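Local coordinates for putative polyketide cyclase (Bacillus cereus, PDB 3K0Z), which is of uncertain function but, as a putative lipoprotein of the SnoaL-like family in the NTF2 clan, may act as a polyketide cyclase, at residues A[19-25]-A[96-102]; A[36-40]-A[102-107]. All coordinates share one frame. Residue numbers count along the deposited sequence, not the author numbering.

Overall arrangement
The two contacts illustrate how an NTF2-like alpha+beta fold builds one edge of its sheet: a short outer strand is added in the plane, and a helix packs across one face. In contact 1, strand 22-24 pairs in parallel with strand 93-103; in contact 2, helix 30-49, next in the chain, lies on the hairpin of strands 93-103 and 106-117. Their centres are about 10 Å apart, and Val102 belongs to both. Leu100 CD1 meets Val107 CG1 at 3.6 Å, and SE of selenomethionine Met22 meets Val37 CG2 at 3.9 Å, so the hydrophobic layer is continuous. Both contacts also touch the second subunit, where Asp99 of one chain salt-bridges Lys106 of the other.

Contact 1: residues A[19-25]-A[96-102]; sequences PKAMTID and EIEDLLV
Parallel beta pairing adds the short edge strand 22-24 to strand 93-103 of the mixed NTF2-like sheet. The strand axes lie 4.7 Å apart at 4°, in the register Met22-Leu100, Thr23-Leu101, Ile24-Val102. Residues 22-24 are extended, and the hydrogen-bond ladder runs Leu100 N to Ala21 O (3.0 Å), Thr23 N to Leu100 O (2.9 Å), Val102 N to Thr23 O (2.7 Å) and Asp25 N to Val102 O (2.9 Å). Before it, Lys20 N hydrogen-bonds to Ile97 O (3.0 Å). Glu98 (phi/psi -77/-37) and Asp99 form a classic beta bulge opposite Arg110.

On the face toward helix 30-49, Met22 CG packs on Leu100 CB (3.8 Å) and Pro19 CG on Leu100 CD2 (3.8 Å). Thr23 and Leu101 share the other face, which meets the second subunit. Lys20 NZ forms a salt bridge with Glu96 OE2 (3.1 Å). Asp99 (chi1 t) directs OD2 to a salt bridge with Lys106 of the second subunit, while a water links Thr23 OG1 (2.8 Å) to Asp99 OD1 (2.6 Å).

Contact 2: residues A[36-40]-A[102-107]; sequences MVHAA and VVGDKV
Helix-on-sheet packing, a basic feature of the NTF2-like fold, joins helix 30-49 to the end of a beta hairpin. Residues 36-40 are regular helix, with Ala40 N hydrogen-bonded to Met36 O at 3.2 Å. Residues 102-103 and 106-107 are the ends of antiparallel strands joined by a type II' turn from Val103 to Lys106.

Backbone hydrogen bonds shape the hairpin but do not cross to the helix. Val103 N hydrogen-bonds to Lys106 O (3.0 Å) and Lys106 N to Val103 O (2.9 Å), closing a two-residue loop. Gly104 takes the first corner at phi/psi 57/-121, a conformation readily adopted by glycine; Asp105 follows at -110/19.

Apolar contacts join the two elements. Val102 and Val107, both with chi1 t, direct their CA-to-CB bonds toward the helix, whereas those of Val103 and Lys106 point away, on the side that meets the second subunit. Val37 CG2 touches Val102 CG2 at 4.1 Å, and Ala40 CB approaches Val107 CG1 at 4.4 Å. The closest CA pair, Met36 and Val107, is 7.2 Å apart. Val132 of strand 120-133 also packs against Met36 and Val107, extending this buried layer.

The long side chain of Met36, a selenomethionine, reaches the turn itself. With chi angles m, t and p, it sets SE 3.9 Å from Val102 CG1 and CE 4.0 Å from Val107 CG2. Its terminal methyl then lies against the turn backbone, CE being 3.4 Å from Lys106 N and 3.2 Å from Gly104 O.

Contact 1: residues A[19-25]-A[96-102]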
loop_
_atom_site.group_PDB
_atom_site.type_symbol
_atom_site.label_atom_id
_atom_site.label_comp_id
_atom_site.label_asym_id
_atom_site.label_seq_id
_atom_site.Cartn_x
_atom_site.Cartn_y
_atom_site.Cartn_z
ATOM N N PRO A 19 12.972 -6.950 7.581
ATOM C CA PRO A 19 12.379 -5.613 7.583
ATOM C C PRO A 19 13.316 -4.574 8.159
ATOM O O PRO A 19 13.950 -4.825 9.177
ATOM C CB PRO A 19 11.168 -5.770 8.484
ATOM C CG PRO A 19 10.840 -7.265 8.420
ATOM C CD PRO A 19 12.185 -7.917 8.364
ATOM N N LYS A 20 13.417 -3.423 7.493
ATOM C CA LYS A 20 14.241 -2.340 7.954
ATOM C C LYS A 20 13.576 -1.603 9.115
ATOM O O LYS A 20 14.268 -1.005 9.941
ATOM C CB LYS A 20 14.538 -1.354 6.823
ATOM C CG LYS A 20 15.387 -1.929 5.729
ATOM C CD LYS A 20 16.103 -0.827 4.947
ATOM C CE LYS A 20 16.495 -1.322 3.562
ATOM N NZ LYS A 20 16.888 -2.767 3.541
ATOM N N ALA A 21 12.247 -1.638 9.159
ATOM C CA ALA A 21 11.444 -1.049 10.251
ATOM C C ALA A 21 10.207 -1.928 10.428
ATOM O O ALA A 21 9.747 -2.565 9.471
ATOM C CB ALA A 21 11.052 0.398 9.919
HETATM N N MSE A 22 9.702 -2.018 11.651
HETATM C CA MSE A 22 8.497 -2.785 11.934
HETATM C C MSE A 22 7.711 -2.187 13.058
HETATM O O MSE A 22 8.303 -1.692 14.012
HETATM C CB MSE A 22 8.841 -4.197 12.444
HETATM C CG MSE A 22 9.157 -5.182 11.447
HETATM SE SE MSE A 22 9.326 -6.995 12.206
HETATM C CE MSE A 22 10.704 -6.829 13.258
ATOM N N THR A 23 6.390 -2.306 12.967
ATOM C CA THR A 23 5.495 -2.012 14.040
ATOM C C THR A 23 4.609 -3.247 14.270
ATOM O O THR A 23 3.889 -3.710 13.368
ATOM C CB THR A 23 4.641 -0.767 13.708
ATOM O OG1 THR A 23 5.509 0.348 13.502
ATOM C CG2 THR A 23 3.670 -0.474 14.814
ATOM N N ILE A 24 4.675 -3.788 15.478
ATOM C CA ILE A 24 3.865 -4.940 15.837
ATOM C C ILE A 24 2.893 -4.655 16.987
ATOM O O ILE A 24 3.282 -4.203 18.064
ATOM C CB ILE A 24 4.718 -6.140 16.227
ATOM C CG1 ILE A 24 5.815 -6.403 15.168
ATOM C CG2 ILE A 24 3.780 -7.329 16.414
ATOM C CD1 ILE A 24 6.877 -7.478 15.550
ATOM N N ASP A 25 1.629 -4.955 16.723
ATOM C CA ASP A 25 0.519 -4.888 17.699
ATOM C C ASP A 25 0.965 -5.619 18.979
ATOM O O ASP A 25 1.259 -6.802 18.929
ATOM C CB ASP A 25 -0.656 -5.618 17.021
ATOM C CG ASP A 25 -1.889 -5.835 17.891
ATOM O OD1 ASP A 25 -1.911 -5.565 19.111
ATOM O OD2 ASP A 25 -2.859 -6.355 17.288
ATOM N N GLU A 96 13.653 -5.845 -1.139
ATOM C CA GLU A 96 13.886 -5.583 0.277
ATOM C C GLU A 96 12.599 -5.095 0.946
ATOM O O GLU A 96 11.769 -4.462 0.301
ATOM C CB GLU A 96 14.964 -4.537 0.413
ATOM C CG GLU A 96 16.332 -5.026 0.022
ATOM C CD GLU A 96 17.449 -4.106 0.611
ATOM O OE1 GLU A 96 17.493 -2.897 0.302
ATOM O OE2 GLU A 96 18.253 -4.605 1.426
ATOM N N ILE A 97 12.417 -5.442 2.214
ATOM C CA ILE A 97 11.280 -5.008 2.996
ATOM C C ILE A 97 11.671 -3.715 3.753
ATOM O O ILE A 97 12.542 -3.717 4.673
ATOM C CB ILE A 97 10.832 -6.119 4.041
ATOM C CG1 ILE A 97 10.545 -7.476 3.377
ATOM C CG2 ILE A 97 9.630 -5.618 4.920
ATOM C CD1 ILE A 97 10.349 -8.644 4.408
ATOM N N GLU A 98 11.080 -2.608 3.332
ATOM C CA GLU A 98 11.303 -1.347 3.993
ATOM C C GLU A 98 10.545 -1.187 5.302
ATOM O O GLU A 98 11.073 -0.616 6.267
ATOM C CB GLU A 98 10.992 -0.169 3.085
ATOM C CG GLU A 98 11.789 -0.149 1.794
ATOM C CD GLU A 98 13.270 0.068 2.015
ATOM O OE1 GLU A 98 13.620 0.847 2.912
ATOM O OE2 GLU A 98 14.084 -0.554 1.319
ATOM N N ASP A 99 9.338 -1.694 5.381
ATOM C CA ASP A 99 8.552 -1.505 6.587
ATOM C C ASP A 99 7.500 -2.623 6.633
ATOM O O ASP A 99 7.031 -3.085 5.594
ATOM C CB ASP A 99 7.957 -0.102 6.586
ATOM C CG ASP A 99 7.402 0.348 7.961
ATOM O OD1 ASP A 99 7.578 -0.342 8.985
ATOM O OD2 ASP A 99 6.747 1.428 7.977
ATOM N N LEU A 100 7.258 -3.133 7.828
ATOM C CA LEU A 100 6.263 -4.148 8.081
ATOM C C LEU A 100 5.367 -3.751 9.247
ATOM O O LEU A 100 5.864 -3.558 10.385
ATOM C CB LEU A 100 6.981 -5.460 8.404
ATOM C CG LEU A 100 6.328 -6.750 8.011
ATOM C CD1 LEU A 100 6.171 -6.841 6.428
ATOM C CD2 LEU A 100 7.087 -7.945 8.628
ATOM N N LEU A 101 4.057 -3.665 9.006
ATOM C CA LEU A 101 3.052 -3.251 10.059
ATOM C C LEU A 101 2.162 -4.457 10.357
ATOM O O LEU A 101 1.441 -4.949 9.464
ATOM C CB LEU A 101 2.207 -2.093 9.585
ATOM C CG LEU A 101 3.087 -1.023 8.928
ATOM C CD1 LEU A 101 2.184 0.079 8.228
ATOM C CD2 LEU A 101 4.088 -0.445 9.959
ATOM N N VAL A 102 2.209 -4.935 11.598
ATOM C CA VAL A 102 1.541 -6.211 11.956
ATOM C C VAL A 102 0.426 -5.990 12.978
ATOM O O VAL A 102 0.687 -5.570 14.073
ATOM C CB VAL A 102 2.569 -7.242 12.443
ATOM C CG1 VAL A 102 1.894 -8.560 12.701
ATOM C CG2 VAL A 102 3.760 -7.389 11.400
HETATM O O HOH W 1 7.250 0.762 11.360
#

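Contact 2: residues A[36-40]-A[102-107]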
loop_
_atom_site.group_PDB
_atom_site.type_symbol
_atom_site.label_atom_id
_atom_site.label_comp_id
_atom_site.label_asym_id
_atom_site.label_seq_id
_atom_site.Cartn_x
_atom_site.Cartn_y
_atom_site.Cartn_z
HETATM N N MSE A 36 3.459 -14.408 11.665
HETATM C CA MSE A 36 3.069 -13.412 10.674
HETATM C C MSE A 36 4.293 -12.767 10.031
HETATM O O MSE A 36 4.341 -12.594 8.798
HETATM C CB MSE A 36 2.155 -12.375 11.339
HETATM C CG MSE A 36 0.837 -12.958 11.693
HETATM SE SE MSE A 36 -0.202 -11.789 12.829
HETATM C CE MSE A 36 -1.085 -10.680 11.421
ATOM N N VAL A 37 5.297 -12.415 10.828
ATOM C CA VAL A 37 6.523 -11.798 10.275
ATOM C C VAL A 37 7.250 -12.811 9.378
ATOM O O VAL A 37 7.682 -12.476 8.282
ATOM C CB VAL A 37 7.452 -11.254 11.391
ATOM C CG1 VAL A 37 8.798 -10.924 10.848
ATOM C CG2 VAL A 37 6.815 -10.019 12.052
ATOM N N HIS A 38 7.332 -14.066 9.821
ATOM C CA HIS A 38 7.994 -15.109 9.058
ATOM C C HIS A 38 7.278 -15.378 7.738
ATOM O O HIS A 38 7.927 -15.626 6.744
ATOM C CB HIS A 38 8.080 -16.386 9.893
ATOM C CG HIS A 38 9.136 -16.328 10.952
ATOM N ND1 HIS A 38 9.490 -17.417 11.717
ATOM C CD2 HIS A 38 9.953 -15.313 11.330
ATOM C CE1 HIS A 38 10.457 -17.058 12.554
ATOM N NE2 HIS A 38 10.765 -15.784 12.322
ATOM N N ALA A 39 5.961 -15.309 7.710
ATOM C CA ALA A 39 5.246 -15.511 6.433
ATOM C C ALA A 39 5.618 -14.392 5.481
ATOM O O ALA A 39 5.844 -14.600 4.285
ATOM C CB ALA A 39 3.714 -15.553 6.673
ATOM N N ALA A 40 5.691 -13.185 6.012
ATOM C CA ALA A 40 6.094 -12.027 5.188
ATOM C C ALA A 40 7.499 -12.214 4.685
ATOM O O ALA A 40 7.744 -11.981 3.526
ATOM C CB ALA A 40 6.001 -10.757 5.982
ATOM N N VAL A 102 2.209 -4.935 11.598
ATOM C CA VAL A 102 1.541 -6.211 11.956
ATOM C C VAL A 102 0.426 -5.990 12.978
ATOM O O VAL A 102 0.687 -5.570 14.073
ATOM C CB VAL A 102 2.569 -7.242 12.443
ATOM C CG1 VAL A 102 1.894 -8.560 12.701
ATOM C CG2 VAL A 102 3.760 -7.389 11.400
ATOM N N VAL A 103 -0.831 -6.288 12.610
ATOM C CA VAL A 103 -1.960 -6.023 13.503
ATOM C C VAL A 103 -3.127 -6.917 13.209
ATOM O O VAL A 103 -3.452 -7.146 12.054
ATOM C CB VAL A 103 -2.380 -4.528 13.436
ATOM C CG1 VAL A 103 -2.938 -4.105 12.032
ATOM C CG2 VAL A 103 -3.379 -4.167 14.604
ATOM N N GLY A 104 -3.733 -7.475 14.253
ATOM C CA GLY A 104 -4.847 -8.417 14.092
ATOM C C GLY A 104 -4.386 -9.590 13.224
ATOM O O GLY A 104 -3.430 -10.226 13.568
ATOM N N ASP A 105 -5.046 -9.836 12.088
ATOM C CA ASP A 105 -4.660 -10.894 11.163
ATOM C C ASP A 105 -4.077 -10.335 9.869
ATOM O O ASP A 105 -3.995 -11.069 8.893
ATOM C CB ASP A 105 -5.889 -11.719 10.795
ATOM C CG ASP A 105 -6.413 -12.508 11.939
ATOM O OD1 ASP A 105 -5.611 -12.894 12.822
ATOM O OD2 ASP A 105 -7.637 -12.761 11.937
ATOM N N LYS A 106 -3.633 -9.074 9.880
ATOM C CA LYS A 106 -3.188 -8.371 8.675
ATOM C C LYS A 106 -1.733 -7.911 8.796
ATOM O O LYS A 106 -1.232 -7.577 9.891
ATOM C CB LYS A 106 -4.124 -7.179 8.375
ATOM C CG LYS A 106 -5.599 -7.529 8.014
ATOM C CD LYS A 106 -5.925 -7.429 6.565
ATOM C CE LYS A 106 -7.381 -7.856 6.275
ATOM N NZ LYS A 106 -8.463 -6.871 6.579
ATOM N N VAL A 107 -1.030 -7.948 7.666
ATOM C CA VAL A 107 0.350 -7.452 7.600
ATOM C C VAL A 107 0.430 -6.480 6.423
ATOM O O VAL A 107 0.019 -6.812 5.335
ATOM C CB VAL A 107 1.384 -8.601 7.371
ATOM C CG1 VAL A 107 2.834 -8.031 7.194
ATOM C CG2 VAL A 107 1.379 -9.559 8.509
#